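Local atomic coordinates of N-acetyl-L-2,4-diaminobutyric acid deacetylase (Ruegeria pomeroyi, PDB entry 6TWL), a protein that probably removes the acetyl group from N-acetyl-L-2,4-diaminobutyric acid in the breakdown of ectoine, as a zinc-dependent hydrolase. Residues A[298-310]-A[316-328]. Residues are numbered along the deposited sequence; the frame is centred on the assembly and turned at random.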
loop_
_atom_site.group_PDB
_atom_site.type_symbol
_atom_site.label_atom_id
_atom_site.label_comp_id
_atom_site.label_asym_id
_atom_site.label_seq_id
_atom_site.Cartn_x
_atom_site.Cartn_y
_atom_site.Cartn_z
ATOM N N GLU A 298 -24.520 6.985 19.094
ATOM C CA GLU A 298 -23.512 8.004 18.847
ATOM C C GLU A 298 -22.115 7.440 19.068
ATOM O O GLU A 298 -21.888 6.653 19.991
ATOM C CB GLU A 298 -23.727 9.213 19.757
ATOM C CG GLU A 298 -24.963 10.034 19.439
ATOM C CD GLU A 298 -25.068 11.263 20.317
ATOM O OE1 GLU A 298 -24.501 11.245 21.430
ATOM O OE2 GLU A 298 -25.712 12.248 19.899
ATOM N N TYR A 299 -21.175 7.860 18.223
ATOM C CA TYR A 299 -19.782 7.453 18.334
ATOM C C TYR A 299 -18.917 8.702 18.368
ATOM O O TYR A 299 -18.960 9.514 17.438
ATOM C CB TYR A 299 -19.383 6.532 17.180
ATOM C CG TYR A 299 -20.043 5.181 17.287
ATOM C CD1 TYR A 299 -19.526 4.206 18.128
ATOM C CD2 TYR A 299 -21.196 4.889 16.574
ATOM C CE1 TYR A 299 -20.129 2.972 18.245
ATOM C CE2 TYR A 299 -21.807 3.655 16.684
ATOM C CZ TYR A 299 -21.268 2.701 17.520
ATOM O OH TYR A 299 -21.871 1.470 17.634
ATOM N N ARG A 300 -18.139 8.853 19.435
ATOM C CA ARG A 300 -17.426 10.088 19.711
ATOM C C ARG A 300 -15.922 9.849 19.738
ATOM O O ARG A 300 -15.455 8.743 20.026
ATOM C CB ARG A 300 -17.895 10.700 21.036
ATOM C CG ARG A 300 -19.302 11.268 20.948
ATOM C CD ARG A 300 -19.822 11.772 22.281
ATOM N NE ARG A 300 -21.216 12.191 22.164
ATOM C CZ ARG A 300 -21.603 13.375 21.699
ATOM N NH1 ARG A 300 -20.698 14.266 21.314
ATOM N NH2 ARG A 300 -22.892 13.671 21.622
ATOM N N ALA A 301 -15.171 10.903 19.428
ATOM C CA ALA A 301 -13.721 10.804 19.358
ATOM C C ALA A 301 -13.128 10.617 20.749
ATOM O O ALA A 301 -13.519 11.299 21.702
ATOM C CB ALA A 301 -13.137 12.053 18.700
ATOM N N ARG A 302 -12.181 9.688 20.864
ATOM C CA ARG A 302 -11.471 9.457 22.113
ATOM C C ARG A 302 -10.152 10.214 22.197
ATOM O O ARG A 302 -9.550 10.255 23.276
ATOM C CB ARG A 302 -11.218 7.956 22.308
ATOM C CG ARG A 302 -12.493 7.124 22.364
ATOM C CD ARG A 302 -12.199 5.664 22.677
ATOM N NE ARG A 302 -11.480 5.497 23.940
ATOM C CZ ARG A 302 -12.037 5.604 25.143
ATOM N NH1 ARG A 302 -13.331 5.875 25.262
ATOM N NH2 ARG A 302 -11.300 5.436 26.231
ATOM N N ARG A 303 -9.692 10.805 21.093
ATOM C CA ARG A 303 -8.491 11.629 21.078
ATOM C C ARG A 303 -8.680 12.774 20.098
ATOM O O ARG A 303 -9.401 12.650 19.105
ATOM C CB ARG A 303 -7.239 10.845 20.675
ATOM C CG ARG A 303 -6.916 9.671 21.551
ATOM C CD ARG A 303 -5.534 9.135 21.242
ATOM N NE ARG A 303 -4.561 10.204 21.071
ATOM C CZ ARG A 303 -3.384 10.235 21.684
ATOM N NH1 ARG A 303 -3.040 9.253 22.507
ATOM N NH2 ARG A 303 -2.552 11.245 21.478
ATOM N N ALA A 304 -8.004 13.885 20.375
ATOM C CA ALA A 304 -8.031 15.026 19.477
ATOM C C ALA A 304 -7.019 14.848 18.352
ATOM O O ALA A 304 -5.948 14.263 18.534
ATOM C CB ALA A 304 -7.748 16.320 20.239
ATOM N N GLY A 305 -7.369 15.366 17.183
ATOM C CA GLY A 305 -6.530 15.240 16.001
ATOM C C GLY A 305 -7.353 15.451 14.738
ATOM O O GLY A 305 -8.296 16.242 14.723
ATOM N N LEU A 306 -6.972 14.723 13.691
ATOM C CA LEU A 306 -7.618 14.806 12.389
ATOM C C LEU A 306 -8.236 13.461 12.038
ATOM O O LEU A 306 -7.602 12.416 12.214
ATOM C CB LEU A 306 -6.619 15.207 11.298
ATOM C CG LEU A 306 -5.916 16.559 11.421
ATOM C CD1 LEU A 306 -5.092 16.843 10.178
ATOM C CD2 LEU A 306 -6.920 17.666 11.653
ATOM N N VAL A 307 -9.469 13.485 11.537
ATOM C CA VAL A 307 -10.093 12.264 11.035
ATOM C C VAL A 307 -9.357 11.857 9.762
ATOM O O VAL A 307 -9.404 12.567 8.753
ATOM C CB VAL A 307 -11.593 12.451 10.778
ATOM C CG1 VAL A 307 -12.295 11.098 10.730
ATOM C CG2 VAL A 307 -12.205 13.329 11.851
ATOM N N ILE A 308 -8.665 10.722 9.810
ATOM C CA ILE A 308 -7.861 10.253 8.686
ATOM C C ILE A 308 -8.463 9.039 8.002
ATOM O O ILE A 308 -7.998 8.667 6.911
ATOM C CB ILE A 308 -6.412 9.952 9.121
ATOM C CG1 ILE A 308 -6.398 8.898 10.230
ATOM C CG2 ILE A 308 -5.737 11.221 9.604
ATOM C CD1 ILE A 308 -5.093 8.136 10.330
ATOM N N SER A 309 -9.473 8.411 8.597
ATOM C CA SER A 309 -10.134 7.261 8.002
ATOM C C SER A 309 -11.572 7.212 8.495
ATOM O O SER A 309 -11.880 7.685 9.593
ATOM C CB SER A 309 -9.419 5.952 8.345
ATOM O OG SER A 309 -9.871 4.899 7.513
ATOM N N ARG A 310 -12.446 6.637 7.673
ATOM C CA ARG A 310 -13.857 6.539 8.017
ATOM C C ARG A 310 -14.465 5.325 7.334
ATOM O O ARG A 310 -14.033 4.922 6.251
ATOM C CB ARG A 310 -14.627 7.801 7.609
ATOM C CG ARG A 310 -14.481 8.178 6.141
ATOM C CD ARG A 310 -15.714 8.905 5.619
ATOM N NE ARG A 310 -16.923 8.094 5.735
ATOM C CZ ARG A 310 -18.034 8.303 5.035
ATOM N NH1 ARG A 310 -18.096 9.300 4.163
ATOM N NH2 ARG A 310 -19.085 7.513 5.207
ATOM N N ILE A 316 -23.371 -0.083 8.321
ATOM C CA ILE A 316 -22.232 -0.462 9.142
ATOM C C ILE A 316 -22.628 -1.673 9.974
ATOM O O ILE A 316 -23.810 -1.895 10.258
ATOM C CB ILE A 316 -21.747 0.706 10.035
ATOM C CG1 ILE A 316 -20.386 0.384 10.660
ATOM C CG2 ILE A 316 -22.780 1.039 11.099
ATOM C CD1 ILE A 316 -19.628 1.596 11.144
ATOM N N LYS A 317 -21.631 -2.470 10.348
ATOM C CA LYS A 317 -21.830 -3.702 11.091
ATOM C C LYS A 317 -21.037 -3.654 12.390
ATOM O O LYS A 317 -20.073 -2.897 12.523
ATOM C CB LYS A 317 -21.403 -4.921 10.261
ATOM C CG LYS A 317 -22.221 -5.126 8.999
ATOM C CD LYS A 317 -21.923 -6.473 8.365
ATOM C CE LYS A 317 -22.323 -6.489 6.899
ATOM N NZ LYS A 317 -21.143 -6.588 5.995
ATOM N N SER A 318 -21.467 -4.463 13.358
ATOM C CA SER A 318 -20.738 -4.569 14.615
ATOM C C SER A 318 -19.299 -4.988 14.346
ATOM O O SER A 318 -19.047 -5.949 13.614
ATOM C CB SER A 318 -21.420 -5.574 15.546
ATOM O OG SER A 318 -20.912 -5.476 16.865
ATOM N N GLY A 319 -18.355 -4.247 14.917
ATOM C CA GLY A 319 -16.947 -4.527 14.751
ATOM C C GLY A 319 -16.254 -3.685 13.700
ATOM O O GLY A 319 -15.025 -3.567 13.739
ATOM N N ASP A 320 -17.003 -3.098 12.770
ATOM C CA ASP A 320 -16.403 -2.209 11.787
ATOM C C ASP A 320 -15.814 -0.985 12.482
ATOM O O ASP A 320 -16.316 -0.527 13.512
ATOM C CB ASP A 320 -17.443 -1.763 10.755
ATOM C CG ASP A 320 -17.998 -2.917 9.936
ATOM O OD1 ASP A 320 -17.376 -3.999 9.920
ATOM O OD2 ASP A 320 -19.065 -2.737 9.306
ATOM N N CYS A 321 -14.738 -0.452 11.907
ATOM C CA CYS A 321 -14.115 0.752 12.442
ATOM C C CYS A 321 -14.905 1.970 11.976
ATOM O O CYS A 321 -15.084 2.180 10.770
ATOM C CB CYS A 321 -12.655 0.850 12.004
ATOM S SG CYS A 321 -11.870 2.443 12.356
ATOM N N VAL A 322 -15.383 2.768 12.934
ATOM C CA VAL A 322 -16.185 3.940 12.600
ATOM C C VAL A 322 -15.309 5.023 11.982
ATOM O O VAL A 322 -15.625 5.572 10.920
ATOM C CB VAL A 322 -16.923 4.452 13.849
ATOM C CG1 VAL A 322 -17.524 5.830 13.601
ATOM C CG2 VAL A 322 -17.994 3.456 14.276
ATOM N N ALA A 323 -14.191 5.338 12.634
ATOM C CA ALA A 323 -13.278 6.368 12.160
ATOM C C ALA A 323 -11.939 6.197 12.860
ATOM O O ALA A 323 -11.849 5.566 13.917
ATOM C CB ALA A 323 -13.833 7.775 12.407
ATOM N N VAL A 324 -10.899 6.767 12.253
ATOM C CA VAL A 324 -9.562 6.813 12.836
ATOM C C VAL A 324 -9.121 8.268 12.912
ATOM O O VAL A 324 -9.364 9.051 11.987
ATOM C CB VAL A 324 -8.544 5.978 12.031
ATOM C CG1 VAL A 324 -7.176 6.022 12.693
ATOM C CG2 VAL A 324 -9.015 4.542 11.899
ATOM N N VAL A 325 -8.470 8.625 14.017
ATOM C CA VAL A 325 -7.994 9.980 14.269
ATOM C C VAL A 325 -6.472 9.962 14.342
ATOM O O VAL A 325 -5.893 9.176 15.101
ATOM C CB VAL A 325 -8.591 10.555 15.566
ATOM C CG1 VAL A 325 -8.418 12.059 15.599
ATOM C CG2 VAL A 325 -10.059 10.170 15.701
ATOM N N GLY A 326 -5.829 10.830 13.564
ATOM C CA GLY A 326 -4.381 11.002 13.608
ATOM C C GLY A 326 -4.004 12.215 14.434
ATOM O O GLY A 326 -4.670 13.250 14.376
ATOM N N VAL A 327 -2.904 12.093 15.204
ATOM C CA VAL A 327 -2.580 13.054 16.256
ATOM C C VAL A 327 -1.641 14.138 15.730
ATOM O O VAL A 327 -0.841 13.922 14.814
ATOM C CB VAL A 327 -1.998 12.325 17.486
ATOM C CG1 VAL A 327 -1.820 13.282 18.656
ATOM C CG2 VAL A 327 -2.926 11.204 17.898
ATOM N N THR A 328 -1.756 15.322 16.337
ATOM C CA THR A 328 -1.086 16.562 15.930
ATOM C C THR A 328 -1.319 16.886 14.457
ATOM O O THR A 328 -2.274 17.590 14.132
ATOM C CB THR A 328 0.433 16.531 16.194
ATOM O OG1 THR A 328 0.680 16.140 17.549
ATOM C CG2 THR A 328 1.019 17.920 15.977
#
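Leu306 and Gly326 face each other as an antiparallel hydrogen-bonded pair, joined by two nearly straight backbone bonds, Leu306 N to Gly326 O at 2.8 Å and Gly326 N to Leu306 O at 2.7 Å. Further along, Ile308 and Ser309 both lie opposite Val324, a classic beta bulge: Val324 O takes a bond of 2.8 Å from Ile308 N and a weak, longer one from Ser309 N, while Val324 N donates a hydrogen bond to Ser309 O. Beyond this shift of one residue, Arg310 pairs with Ala323.

Ile308 CD1 reaches Val324 CG1 at 3.8 Å, and the CB atoms of Ser309 and Val324 touch beside it. Val307 CG1 meets Ala323 CB diagonally, on the side of the sheet that also carries Val325, whose CG1 packs on the Leu306 backbone, 3.5 Å from Leu306 O. Strand 297-300, from a neighbouring sheet, contributes Tyr299: with CG1 anti to the backbone N (chi1 168°), Val322 turns CG2 over one ring face in a CH-pi contact, 4.1 Å from the centroid, while Tyr299 OH accepts a hydrogen bond from the backbone N of Glu262.

Where the chain enters strand 305-311, the Arg303 side chain, bent at chi3 (43°), crosses Val327 at about a right angle, its NH2 3.6 Å from both Val327 CG1 and CG2. An alanine here would remove the guanidinium group and is likely to leave the methyls of Val327 less covered.

Strands 305-311 and 321-326 thus form a bulged antiparallel pair near the C-terminal end of the chain, with the Ser309 side chain about 7 Å from that of Glu209, a zinc ligand of this enzyme, although no zinc is bound in this model.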